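Local coordinates for extracellular solute-binding protein family 1 (Arthrobacter chlorophenolicus, PDB 4R2F) that binds the glucose disaccharide laminaribiose and probably delivers it, as an extracellular solute-binding protein, to a sugar transporter in the membrane, at residues A[207-212]-A[405-410]; A[194-197]-A[203-206]; A[239-244]-A[248-253]. All coordinates share one frame; numbering follows the deposited sequence.

Contact 1 of 3, residues A[207-212]-A[405-410]; sequences HLMIMM and QTVLTG. With BGC (beta-D-glucopyranose), chain B.
Met-209, on helix 204-215, and Val-407, in the last turn of helix 398-408, reach toward each other tip to tip. The sulfur does the touching: Met-209 SD lies 3.8 Å from Val-407 CB and only slightly farther from both of its methyls, so it rests at the branch point of the valine. The methionine chain leaves beside its backbone N and then bends twice (chi2 -57°, chi3 97°), bringing Met-209 CE to 4.1 Å from Leu-408 CD2. No hydrogen bond joins segments 207-212 and 405-410; the contact is buried, wholly apolar packing. Gly-410, with positive phi, is the first residue to leave helical angles, in a Schellman motif, Gly-410 N bonding back to Val-407 O at 3.0 Å. In this solute-binding protein the first helix also serves the sugar site, through His-207. His-207 NE2 donates to O6 of the glucose of chain B at 2.8 Å in a nearly straight bond (172°), the hydroxyl coming at the ring edge near its plane, while ND1 is hydrogen-bonded to Arg-156 NE. An alanine here would remove both ring nitrogens and is likely to leave the sugar O6 without this donor and Arg-156 without its imidazole partner.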
ATOM      1  N   HIS A 207       4.565  -5.913   3.273  1.00 30.14           N
ATOM      2  CA  HIS A 207       3.373  -5.404   3.900  1.00 32.53           C
ATOM      3  C   HIS A 207       2.764  -6.441   4.813  1.00 22.34           C
ATOM      4  O   HIS A 207       2.198  -6.104   5.850  1.00 30.63           O
ATOM      5  CB  HIS A 207       2.367  -4.964   2.853  1.00 33.95           C
ATOM      6  CG  HIS A 207       2.862  -3.855   1.978  1.00 21.94           C
ATOM      7  ND1 HIS A 207       2.190  -3.437   0.851  1.00 27.34           N
ATOM      8  CD2 HIS A 207       3.957  -3.058   2.082  1.00 30.72           C
ATOM      9  CE1 HIS A 207       2.852  -2.439   0.289  1.00 26.56           C
ATOM     10  NE2 HIS A 207       3.926  -2.188   1.022  1.00 28.08           N
ATOM     11  N   LEU A 208       2.891  -7.699   4.407  1.00 29.66           N
ATOM     12  CA  LEU A 208       2.477  -8.817   5.201  1.00 29.56           C
ATOM     13  C   LEU A 208       3.228  -8.827   6.530  1.00 32.42           C
ATOM     14  O   LEU A 208       2.631  -9.085   7.553  1.00 26.33           O
ATOM     15  CB  LEU A 208       2.726 -10.127   4.448  1.00 31.89           C
ATOM     16  CG  LEU A 208       2.252 -11.393   5.142  1.00 38.21           C
ATOM     17  CD1 LEU A 208       0.772 -11.342   5.530  1.00 34.38           C
ATOM     18  CD2 LEU A 208       2.547 -12.598   4.263  1.00 38.44           C
ATOM     19  N   MET A 209       4.532  -8.565   6.512  1.00 32.05           N
ATOM     20  CA  MET A 209       5.347  -8.634   7.756  1.00 32.66           C
ATOM     21  C   MET A 209       4.720  -7.676   8.778  1.00 32.36           C
ATOM     22  O   MET A 209       4.344  -8.072   9.902  1.00 30.32           O
ATOM     23  CB  MET A 209       6.820  -8.270   7.498  1.00 33.58           C
ATOM     24  CG  MET A 209       7.637  -9.215   6.597  1.00 39.60           C
ATOM     25  SD  MET A 209       7.755 -10.948   7.095  1.00 25.17           S
ATOM     26  CE  MET A 209       6.471 -11.685   6.103  1.00 33.81           C
ATOM     27  N   ILE A 210       4.507  -6.444   8.332  1.00 31.51           N
ATOM     28  CA  ILE A 210       3.981  -5.405   9.200  1.00 31.46           C
ATOM     29  C   ILE A 210       2.515  -5.637   9.507  1.00 35.56           C
ATOM     30  O   ILE A 210       2.110  -5.468  10.654  1.00 29.41           O
ATOM     31  CB  ILE A 210       4.158  -3.983   8.625  1.00 27.23           C
ATOM     32  CG1 ILE A 210       5.599  -3.733   8.188  1.00 33.45           C
ATOM     33  CG2 ILE A 210       3.727  -2.933   9.662  1.00 41.09           C
ATOM     34  CD1 ILE A 210       6.610  -3.806   9.299  1.00 36.26           C
ATOM     35  N   MET A 211       1.714  -6.045   8.521  1.00 28.44           N
ATOM     36  CA  MET A 211       0.298  -6.375   8.817  1.00 25.68           C
ATOM     37  C   MET A 211       0.165  -7.404   9.921  1.00 39.44           C
ATOM     38  O   MET A 211      -0.719  -7.256  10.793  1.00 29.96           O
ATOM     39  CB  MET A 211      -0.522  -6.850   7.605  1.00 30.27           C
ATOM     40  CG  MET A 211      -2.011  -7.076   7.962  1.00 29.62           C
ATOM     41  SD  MET A 211      -2.326  -8.751   8.584  1.00 34.85           S
ATOM     42  CE  MET A 211      -2.702  -9.564   7.025  1.00 51.52           C
ATOM     43  N   MET A 212       1.017  -8.438   9.913  1.00 24.14           N
ATOM     44  CA  MET A 212       0.841  -9.481  10.930  1.00 31.24           C
ATOM     45  C   MET A 212       1.262  -9.004  12.315  1.00 25.58           C
ATOM     46  O   MET A 212       0.637  -9.394  13.317  1.00 30.61           O
ATOM     47  CB  MET A 212       1.533 -10.795  10.561  1.00 32.46           C
ATOM     48  CG  MET A 212       0.940 -11.455   9.311  1.00 35.04           C
ATOM     49  SD  MET A 212      -0.751 -12.063   9.473  1.00 29.94           S
ATOM     50  CE  MET A 212      -0.348 -13.547  10.336  1.00 35.10           C
ATOM     51  N   GLN A 405      12.589 -11.195   3.247  1.00 34.30           N
ATOM     52  CA  GLN A 405      13.114 -12.309   2.492  1.00 28.84           C
ATOM     53  C   GLN A 405      13.658 -13.367   3.430  1.00 28.98           C
ATOM     54  O   GLN A 405      13.511 -14.576   3.196  1.00 36.39           O
ATOM     55  CB  GLN A 405      14.132 -11.810   1.478  1.00 30.13           C
ATOM     56  CG  GLN A 405      13.454 -11.001   0.374  1.00 30.77           C
ATOM     57  CD  GLN A 405      14.352 -10.617  -0.788  1.00 33.06           C
ATOM     58  OE1 GLN A 405      15.550 -10.436  -0.632  1.00 46.25           O
ATOM     59  NE2 GLN A 405      13.764 -10.491  -1.972  1.00 48.91           N
ATOM     60  N   THR A 406      14.235 -12.908   4.528  1.00 31.75           N
ATOM     61  CA  THR A 406      14.694 -13.800   5.589  1.00 29.67           C
ATOM     62  C   THR A 406      13.568 -14.619   6.200  1.00 37.56           C
ATOM     63  O   THR A 406      13.697 -15.838   6.391  1.00 34.83           O
ATOM     64  CB  THR A 406      15.430 -12.972   6.673  1.00 33.50           C
ATOM     65  OG1 THR A 406      16.697 -12.548   6.143  1.00 40.40           O
ATOM     66  CG2 THR A 406      15.643 -13.745   7.942  1.00 31.52           C
ATOM     67  N   VAL A 407      12.451 -13.970   6.505  1.00 27.73           N
ATOM     68  CA  VAL A 407      11.336 -14.689   7.105  1.00 30.25           C
ATOM     69  C   VAL A 407      10.718 -15.673   6.101  1.00 25.66           C
ATOM     70  O   VAL A 407      10.404 -16.824   6.444  1.00 33.40           O
ATOM     71  CB  VAL A 407      10.275 -13.711   7.638  1.00 32.47           C
ATOM     72  CG1 VAL A 407       9.039 -14.451   8.102  1.00 31.74           C
ATOM     73  CG2 VAL A 407      10.849 -12.874   8.774  1.00 36.17           C
ATOM     74  N   LEU A 408      10.546 -15.215   4.866  1.00 30.99           N
ATOM     75  CA  LEU A 408       9.850 -16.010   3.860  1.00 31.73           C
ATOM     76  C   LEU A 408      10.678 -17.230   3.395  1.00 36.37           C
ATOM     77  O   LEU A 408      10.137 -18.138   2.765  1.00 31.24           O
ATOM     78  CB  LEU A 408       9.437 -15.130   2.670  1.00 30.75           C
ATOM     79  CG  LEU A 408       8.264 -14.157   2.870  1.00 23.93           C
ATOM     80  CD1 LEU A 408       7.910 -13.475   1.570  1.00 40.38           C
ATOM     81  CD2 LEU A 408       7.033 -14.826   3.479  1.00 35.92           C
ATOM     82  N   THR A 409      11.976 -17.248   3.716  1.00 37.48           N
ATOM     83  CA  THR A 409      12.832 -18.443   3.515  1.00 31.19           C
ATOM     84  C   THR A 409      13.176 -19.222   4.783  1.00 32.49           C
ATOM     85  O   THR A 409      13.935 -20.200   4.722  1.00 34.49           O
ATOM     86  CB  THR A 409      14.162 -18.082   2.833  1.00 30.50           C
ATOM     87  OG1 THR A 409      14.807 -17.023   3.551  1.00 33.83           O
ATOM     88  CG2 THR A 409      13.933 -17.670   1.400  1.00 39.26           C
ATOM     89  N   GLY A 410      12.627 -18.800   5.925  1.00 41.80           N
ATOM     90  CA  GLY A 410      12.949 -19.378   7.228  1.00 30.85           C
ATOM     91  C   GLY A 410      14.444 -19.477   7.520  1.00 29.82           C
ATOM     92  O   GLY A 410      14.933 -20.471   8.076  1.00 33.36           O
TER
HETATM   93  C2  BGC B   2       1.723   1.426  -1.165  1.00 26.35           C
HETATM   94  C3  BGC B   2       2.621   2.638  -0.916  1.00 29.82           C
HETATM   95  C4  BGC B   2       3.995   2.178  -0.450  1.00 26.66           C
HETATM   96  C5  BGC B   2       4.583   1.193  -1.451  1.00 26.83           C
HETATM   97  C6  BGC B   2       5.914   0.605  -0.963  1.00 27.09           C
HETATM   98  C1  BGC B   2       2.418   0.604  -2.237  1.00 24.00           C
HETATM   99  O2  BGC B   2       0.425   1.826  -1.590  1.00 27.54           O
HETATM  100  O3  BGC B   2       2.036   3.499   0.061  1.00 24.55           O
HETATM  101  O4  BGC B   2       4.877   3.291  -0.385  1.00 29.45           O
HETATM  102  O5  BGC B   2       3.661   0.126  -1.700  1.00 23.42           O
HETATM  103  O6  BGC B   2       5.762  -0.169   0.247  1.00 26.87           O

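Contact 2 of 3, residues A[194-197]-A[203-206]; sequences FATG and NIGN. With BGC (beta-D-glucopyranose), chain C; BGC (beta-D-glucopyranose), chain B.
Gly-205 N, in the first turn of helix 204-215, donates to Gly-197 O at 3.0 Å, tying the helix start to the loop that precedes it. The bond is bent (135° at the hydrogen) and the donor is tilted from the carbonyl plane. Thr-196 lies beside it, its OG1 3.6 Å from Gly-205 CA and 3.8 Å from Ile-204 CG2; with chi1 at -164°, OG1 is carried away from its own nitrogen and onto the helix. Asn-203, just ahead of the helix, turns from the loop to the disaccharide. Its CB lies 3.4 Å from O4 of the glucose of chain C; CG follows close to the same oxygen, and at the tip OD1 comes to 2.9 Å from that O4, with C6 of the chain B glucose 3.8 Å from OD1. The backbone joins in: Asn-203 N donates to O6 of the chain C glucose at 2.9 Å. The chemistry thus divides in two, a glycine-to-glycine backbone bond toward the loop and polar groups toward the sugar, which is consistent with the loop helping to place the start of the helix, where Asn-203 and Ile-204 line the sugar pocket.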
ATOM      1  N   PHE A 194      -1.513 -19.410   1.844  1.00 33.94           N
ATOM      2  CA  PHE A 194      -1.289 -18.014   2.162  1.00 30.37           C
ATOM      3  C   PHE A 194      -0.338 -17.428   1.126  1.00 26.37           C
ATOM      4  O   PHE A 194       0.905 -17.453   1.281  1.00 33.36           O
ATOM      5  CB  PHE A 194      -0.757 -17.869   3.591  1.00 32.77           C
ATOM      6  CG  PHE A 194      -1.024 -16.532   4.217  1.00 42.94           C
ATOM      7  CD1 PHE A 194      -2.310 -16.153   4.555  1.00 37.42           C
ATOM      8  CD2 PHE A 194       0.011 -15.682   4.521  1.00 75.64           C
ATOM      9  CE1 PHE A 194      -2.560 -14.933   5.145  1.00 39.61           C
ATOM     10  CE2 PHE A 194      -0.231 -14.470   5.122  1.00101.70           C
ATOM     11  CZ  PHE A 194      -1.520 -14.087   5.424  1.00 61.48           C
ATOM     12  N   ALA A 195      -0.938 -16.884   0.073  1.00 27.20           N
ATOM     13  CA  ALA A 195      -0.208 -16.426  -1.080  1.00 28.87           C
ATOM     14  C   ALA A 195       0.367 -15.070  -0.775  1.00 32.09           C
ATOM     15  O   ALA A 195      -0.332 -14.180  -0.269  1.00 31.47           O
ATOM     16  CB  ALA A 195      -1.118 -16.349  -2.293  1.00 29.40           C
ATOM     17  N   THR A 196       1.643 -14.930  -1.088  1.00 32.96           N
ATOM     18  CA  THR A 196       2.353 -13.668  -0.949  1.00 27.33           C
ATOM     19  C   THR A 196       3.540 -13.676  -1.926  1.00 38.19           C
ATOM     20  O   THR A 196       3.687 -14.602  -2.709  1.00 33.58           O
ATOM     21  CB  THR A 196       2.773 -13.414   0.509  1.00 34.93           C
ATOM     22  OG1 THR A 196       3.126 -12.038   0.660  1.00 28.42           O
ATOM     23  CG2 THR A 196       3.948 -14.280   0.907  1.00 29.74           C
ATOM     24  N   GLY A 197       4.365 -12.640  -1.887  1.00 25.16           N
ATOM     25  CA  GLY A 197       5.514 -12.572  -2.737  1.00 32.02           C
ATOM     26  C   GLY A 197       6.423 -11.441  -2.350  1.00 36.84           C
ATOM     27  O   GLY A 197       5.947 -10.379  -1.964  1.00 28.46           O
ATOM     28  N   ASN A 203       6.220  -5.546  -3.228  1.00 26.86           N
ATOM     29  CA  ASN A 203       6.241  -5.097  -1.821  1.00 26.33           C
ATOM     30  C   ASN A 203       5.184  -5.733  -0.908  1.00 29.48           C
ATOM     31  O   ASN A 203       5.095  -5.435   0.302  1.00 30.03           O
ATOM     32  CB  ASN A 203       6.075  -3.567  -1.793  1.00 26.85           C
ATOM     33  CG  ASN A 203       7.196  -2.857  -2.501  1.00 31.25           C
ATOM     34  OD1 ASN A 203       6.989  -2.061  -3.418  1.00 38.90           O
ATOM     35  ND2 ASN A 203       8.390  -3.157  -2.094  1.00 31.57           N
ATOM     36  N   ILE A 204       4.405  -6.653  -1.453  1.00 30.70           N
ATOM     37  CA  ILE A 204       3.318  -7.247  -0.680  1.00 22.41           C
ATOM     38  C   ILE A 204       3.850  -8.060   0.510  1.00 25.32           C
ATOM     39  O   ILE A 204       3.264  -8.029   1.604  1.00 28.16           O
ATOM     40  CB  ILE A 204       2.420  -8.087  -1.599  1.00 29.90           C
ATOM     41  CG1 ILE A 204       1.684  -7.159  -2.585  1.00 37.89           C
ATOM     42  CG2 ILE A 204       1.459  -8.973  -0.821  1.00 35.00           C
ATOM     43  CD1 ILE A 204       0.694  -6.178  -1.957  1.00 39.69           C
ATOM     44  N   GLY A 205       4.960  -8.765   0.304  1.00 27.37           N
ATOM     45  CA  GLY A 205       5.624  -9.488   1.387  1.00 25.76           C
ATOM     46  C   GLY A 205       6.005  -8.572   2.527  1.00 23.92           C
ATOM     47  O   GLY A 205       5.777  -8.909   3.699  1.00 29.99           O
ATOM     48  N   ASN A 206       6.599  -7.428   2.184  1.00 28.59           N
ATOM     49  CA  ASN A 206       6.929  -6.387   3.172  1.00 27.60           C
ATOM     50  C   ASN A 206       5.689  -6.043   3.971  1.00 43.02           C
ATOM     51  O   ASN A 206       5.732  -5.912   5.192  1.00 27.77           O
ATOM     52  CB  ASN A 206       7.407  -5.111   2.483  1.00 35.25           C
ATOM     53  CG  ASN A 206       8.791  -5.223   1.883  1.00 36.42           C
ATOM     54  OD1 ASN A 206       9.261  -4.282   1.256  1.00 41.27           O
ATOM     55  ND2 ASN A 206       9.471  -6.328   2.119  1.00 27.11           N
TER
HETATM   56  C2  BGC C   1       0.446  -1.573  -4.386  1.00 35.34           C
HETATM   57  C3  BGC C   1       1.784  -0.989  -3.907  1.00 26.98           C
HETATM   58  C4  BGC C   1       2.881  -2.052  -4.066  1.00 27.67           C
HETATM   59  C5  BGC C   1       2.887  -2.607  -5.514  1.00 27.01           C
HETATM   60  C6  BGC C   1       4.007  -3.622  -5.773  1.00 31.84           C
HETATM   61  C1  BGC C   1       0.603  -2.165  -5.798  1.00 35.84           C
HETATM   62  O1  BGC C   1      -0.605  -2.793  -6.226  1.00 52.00           O
HETATM   63  O2  BGC C   1      -0.562  -0.548  -4.354  1.00 31.26           O
HETATM   64  O3  BGC C   1       1.608  -0.507  -2.548  1.00 26.46           O
HETATM   65  O4  BGC C   1       4.197  -1.560  -3.782  1.00 30.95           O
HETATM   66  O5  BGC C   1       1.629  -3.179  -5.751  1.00 33.84           O
HETATM   67  O6  BGC C   1       3.938  -4.676  -4.809  1.00 29.88           O
HETATM   68  C2  BGC B   2       1.723   1.426  -1.165  1.00 26.35           C
HETATM   69  C3  BGC B   2       2.621   2.638  -0.916  1.00 29.82           C
HETATM   70  C4  BGC B   2       3.995   2.178  -0.450  1.00 26.66           C
HETATM   71  C5  BGC B   2       4.583   1.193  -1.451  1.00 26.83           C
HETATM   72  C6  BGC B   2       5.914   0.605  -0.963  1.00 27.09           C
HETATM   73  C1  BGC B   2       2.418   0.604  -2.237  1.00 24.00           C
HETATM   74  O2  BGC B   2       0.425   1.826  -1.590  1.00 27.54           O
HETATM   75  O3  BGC B   2       2.036   3.499   0.061  1.00 24.55           O
HETATM   76  O4  BGC B   2       4.877   3.291  -0.385  1.00 29.45           O
HETATM   77  O5  BGC B   2       3.661   0.126  -1.700  1.00 23.42           O
HETATM   78  O6  BGC B   2       5.762  -0.169   0.247  1.00 26.87           O

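Contact 3 of 3, residues A[239-244]-A[248-253]; sequences EFLLEL and GVIDPA
Leu-244 O accepts two backbone hydrogen bonds from the segment that follows its helix. Val-249 N donates at 3.0 Å and lies in the carbonyl plane, though the N-H is turned well off the line to the oxygen (132°). Ile-250 N, 3.2 Å from Leu-244 O, has the straighter N-H (163°) but stands above the carbonyl plane. One oxygen near the end of helix 232-246 is thus gripped from two directions, and the chain is folded back on the helix it has just left. Gly-248, with positive phi, is the first residue to leave helical phi/psi, in a Schellman motif. Farther along, Asp-251 OD1 accepts from Ala-253 N at 2.9 Å, forming an Asx turn within the loop; OD2 of the same carboxylate is held by Tyr-257 and Gln-265.

Around the shared oxygen the packing is apolar. The Leu-244 and Val-249 side chains cross at an angle, Leu-244 CD2 meeting Val-249 CG1 at 3.8 Å. Ile-250, extended at chi2 (175°), runs toward the helix, and its CD1 reaches both Leu-244 CB at 3.9 Å and Leu-241 CD2 at 4.2 Å. Within the helix, Leu-244 CG sits over one face of the Phe-240 ring, toward its rim, and that ring also stacks with Trp-176. Phe-194 packs on Leu-244, Val-249 and Ile-250 alike. Helix 176-188 meets the contact through Leu-180 on Leu-244, and helix 204-215 through Met-209 and Met-212 on Leu-241, while the folded-back loop leads on to helix 259-267.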
ATOM      1  N   GLU A 239       7.134 -15.522  14.545  1.00 40.31           N
ATOM      2  CA  GLU A 239       7.090 -16.966  14.784  1.00 46.28           C
ATOM      3  C   GLU A 239       5.940 -17.630  14.025  1.00 40.97           C
ATOM      4  O   GLU A 239       6.069 -18.743  13.547  1.00 38.30           O
ATOM      5  CB  GLU A 239       6.965 -17.290  16.286  1.00 40.05           C
ATOM      6  CG  GLU A 239       8.250 -17.062  17.075  1.00 46.10           C
ATOM      7  CD  GLU A 239       8.111 -17.295  18.582  1.00 74.65           C
ATOM      8  OE1 GLU A 239       6.979 -17.300  19.126  1.00 60.00           O
ATOM      9  OE2 GLU A 239       9.156 -17.467  19.242  1.00 55.25           O
ATOM     10  N   PHE A 240       4.807 -16.950  13.919  1.00 35.63           N
ATOM     11  CA  PHE A 240       3.680 -17.526  13.222  1.00 39.86           C
ATOM     12  C   PHE A 240       3.947 -17.611  11.712  1.00 27.80           C
ATOM     13  O   PHE A 240       3.671 -18.632  11.086  1.00 35.52           O
ATOM     14  CB  PHE A 240       2.413 -16.753  13.525  1.00 35.51           C
ATOM     15  CG  PHE A 240       1.219 -17.297  12.834  1.00 32.66           C
ATOM     16  CD1 PHE A 240       0.704 -18.545  13.186  1.00 37.57           C
ATOM     17  CD2 PHE A 240       0.609 -16.581  11.814  1.00 39.09           C
ATOM     18  CE1 PHE A 240      -0.397 -19.068  12.535  1.00 45.17           C
ATOM     19  CE2 PHE A 240      -0.511 -17.098  11.172  1.00 41.25           C
ATOM     20  CZ  PHE A 240      -1.003 -18.342  11.523  1.00 35.03           C
ATOM     21  N   LEU A 241       4.503 -16.549  11.154  1.00 33.61           N
ATOM     22  CA  LEU A 241       4.895 -16.544   9.754  1.00 34.26           C
ATOM     23  C   LEU A 241       5.910 -17.651   9.457  1.00 40.22           C
ATOM     24  O   LEU A 241       5.765 -18.389   8.490  1.00 35.03           O
ATOM     25  CB  LEU A 241       5.444 -15.178   9.369  1.00 29.59           C
ATOM     26  CG  LEU A 241       4.334 -14.115   9.280  1.00 38.30           C
ATOM     27  CD1 LEU A 241       4.862 -12.696   9.380  1.00 36.13           C
ATOM     28  CD2 LEU A 241       3.522 -14.298   8.012  1.00 39.22           C
ATOM     29  N   LEU A 242       6.919 -17.784  10.303  1.00 35.16           N
ATOM     30  CA  LEU A 242       7.884 -18.888  10.160  1.00 30.43           C
ATOM     31  C   LEU A 242       7.235 -20.263  10.196  1.00 30.23           C
ATOM     32  O   LEU A 242       7.650 -21.161   9.466  1.00 37.11           O
ATOM     33  CB  LEU A 242       8.947 -18.803  11.235  1.00 30.40           C
ATOM     34  CG  LEU A 242       9.894 -17.624  11.098  1.00 31.84           C
ATOM     35  CD1 LEU A 242      10.718 -17.462  12.386  1.00 43.29           C
ATOM     36  CD2 LEU A 242      10.797 -17.815   9.888  1.00 38.14           C
ATOM     37  N   GLU A 243       6.190 -20.414  11.007  1.00 30.82           N
ATOM     38  CA  GLU A 243       5.448 -21.640  11.058  1.00 37.74           C
ATOM     39  C   GLU A 243       4.648 -21.846   9.769  1.00 43.30           C
ATOM     40  O   GLU A 243       4.541 -22.957   9.290  1.00 34.75           O
ATOM     41  CB  GLU A 243       4.512 -21.620  12.253  1.00 39.48           C
ATOM     42  CG  GLU A 243       4.087 -22.987  12.732  1.00 47.96           C
ATOM     43  CD  GLU A 243       3.153 -22.900  13.925  1.00111.60           C
ATOM     44  OE1 GLU A 243       2.645 -23.951  14.361  1.00 64.99           O
ATOM     45  OE2 GLU A 243       2.911 -21.778  14.426  1.00 68.17           O
ATOM     46  N   LEU A 244       4.045 -20.793   9.228  1.00 29.51           N
ATOM     47  CA  LEU A 244       3.404 -20.915   7.920  1.00 36.56           C
ATOM     48  C   LEU A 244       4.413 -21.337   6.829  1.00 32.72           C
ATOM     49  O   LEU A 244       4.094 -22.182   5.973  1.00 31.96           O
ATOM     50  CB  LEU A 244       2.725 -19.626   7.516  1.00 35.16           C
ATOM     51  CG  LEU A 244       1.547 -19.162   8.353  1.00 40.16           C
ATOM     52  CD1 LEU A 244       0.981 -17.914   7.711  1.00 39.89           C
ATOM     53  CD2 LEU A 244       0.490 -20.238   8.475  1.00 41.02           C
ATOM     54  N   GLY A 248       4.628 -25.161   4.783  1.00 33.33           N
ATOM     55  CA  GLY A 248       4.328 -25.039   3.358  1.00 39.51           C
ATOM     56  C   GLY A 248       2.994 -24.377   3.063  1.00 41.65           C
ATOM     57  O   GLY A 248       2.454 -24.546   1.994  1.00 34.47           O
ATOM     58  N   VAL A 249       2.436 -23.658   4.027  1.00 30.63           N
ATOM     59  CA  VAL A 249       1.208 -22.861   3.808  1.00 33.77           C
ATOM     60  C   VAL A 249       1.563 -21.616   2.996  1.00 24.01           C
ATOM     61  O   VAL A 249       0.833 -21.201   2.087  1.00 32.83           O
ATOM     62  CB  VAL A 249       0.569 -22.489   5.159  1.00 35.15           C
ATOM     63  CG1 VAL A 249      -0.567 -21.481   4.997  1.00 38.71           C
ATOM     64  CG2 VAL A 249       0.091 -23.763   5.852  1.00 36.02           C
ATOM     65  N   ILE A 250       2.690 -21.015   3.352  1.00 31.50           N
ATOM     66  CA  ILE A 250       3.361 -20.099   2.458  1.00 31.61           C
ATOM     67  C   ILE A 250       4.190 -20.953   1.510  1.00 31.52           C
ATOM     68  O   ILE A 250       4.892 -21.877   1.938  1.00 34.42           O
ATOM     69  CB  ILE A 250       4.221 -19.076   3.244  1.00 26.04           C
ATOM     70  CG1 ILE A 250       3.286 -18.091   3.976  1.00 26.57           C
ATOM     71  CG2 ILE A 250       5.171 -18.345   2.319  1.00 37.11           C
ATOM     72  CD1 ILE A 250       3.982 -17.088   4.890  1.00 35.68           C
ATOM     73  N   ASP A 251       4.091 -20.617   0.230  1.00 31.38           N
ATOM     74  CA  ASP A 251       4.758 -21.315  -0.872  1.00 35.57           C
ATOM     75  C   ASP A 251       6.251 -21.112  -0.672  1.00 32.30           C
ATOM     76  O   ASP A 251       6.699 -19.977  -0.419  1.00 28.93           O
ATOM     77  CB  ASP A 251       4.269 -20.682  -2.184  1.00 32.84           C
ATOM     78  CG  ASP A 251       4.857 -21.307  -3.456  1.00 33.94           C
ATOM     79  OD1 ASP A 251       5.980 -21.860  -3.489  1.00 29.67           O
ATOM     80  OD2 ASP A 251       4.168 -21.168  -4.490  1.00 33.40           O
ATOM     81  N   PRO A 252       7.040 -22.202  -0.740  1.00 35.50           N
ATOM     82  CA  PRO A 252       8.469 -22.039  -0.502  1.00 36.94           C
ATOM     83  C   PRO A 252       9.159 -21.106  -1.506  1.00 35.00           C
ATOM     84  O   PRO A 252      10.216 -20.544  -1.182  1.00 34.15           O
ATOM     85  CB  PRO A 252       9.014 -23.477  -0.622  1.00 34.80           C
ATOM     86  CG  PRO A 252       8.022 -24.173  -1.485  1.00 38.96           C
ATOM     87  CD  PRO A 252       6.698 -23.602  -1.052  1.00 40.34           C
ATOM     88  N   ALA A 253       8.584 -20.920  -2.699  1.00 32.95           N
ATOM     89  CA  ALA A 253       9.156 -19.951  -3.654  1.00 30.15           C
ATOM     90  C   ALA A 253       8.552 -18.550  -3.534  1.00 33.13           C
ATOM     91  O   ALA A 253       8.897 -17.691  -4.325  1.00 29.47           O
ATOM     92  CB  ALA A 253       8.994 -20.436  -5.074  1.00 24.49           C
TER

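In the fold
The three contacts form one connected region on the same side of the chain's centre, with centres about 8 Å (1 and 2), 9 Å (1 and 3) and 11 Å (2 and 3) apart. Contacts 1 and 2 share helix 204-215 and both touch the chain B glucose, so the helix carries pocket residues at and near its start and packing residues farther on. Contact 3 lies inside the chain loop closed by contact 1, away from the sugar. Phe-194, at the start of segment 194-197, links contact 2 to the other two, its CE2 3.3 Å from Leu-208 CD1 and its CB 3.9 Å from Val-249 CG1. Between contacts 1 and 3, Met-212 CE meets Phe-240 CD2 at 3.5 Å.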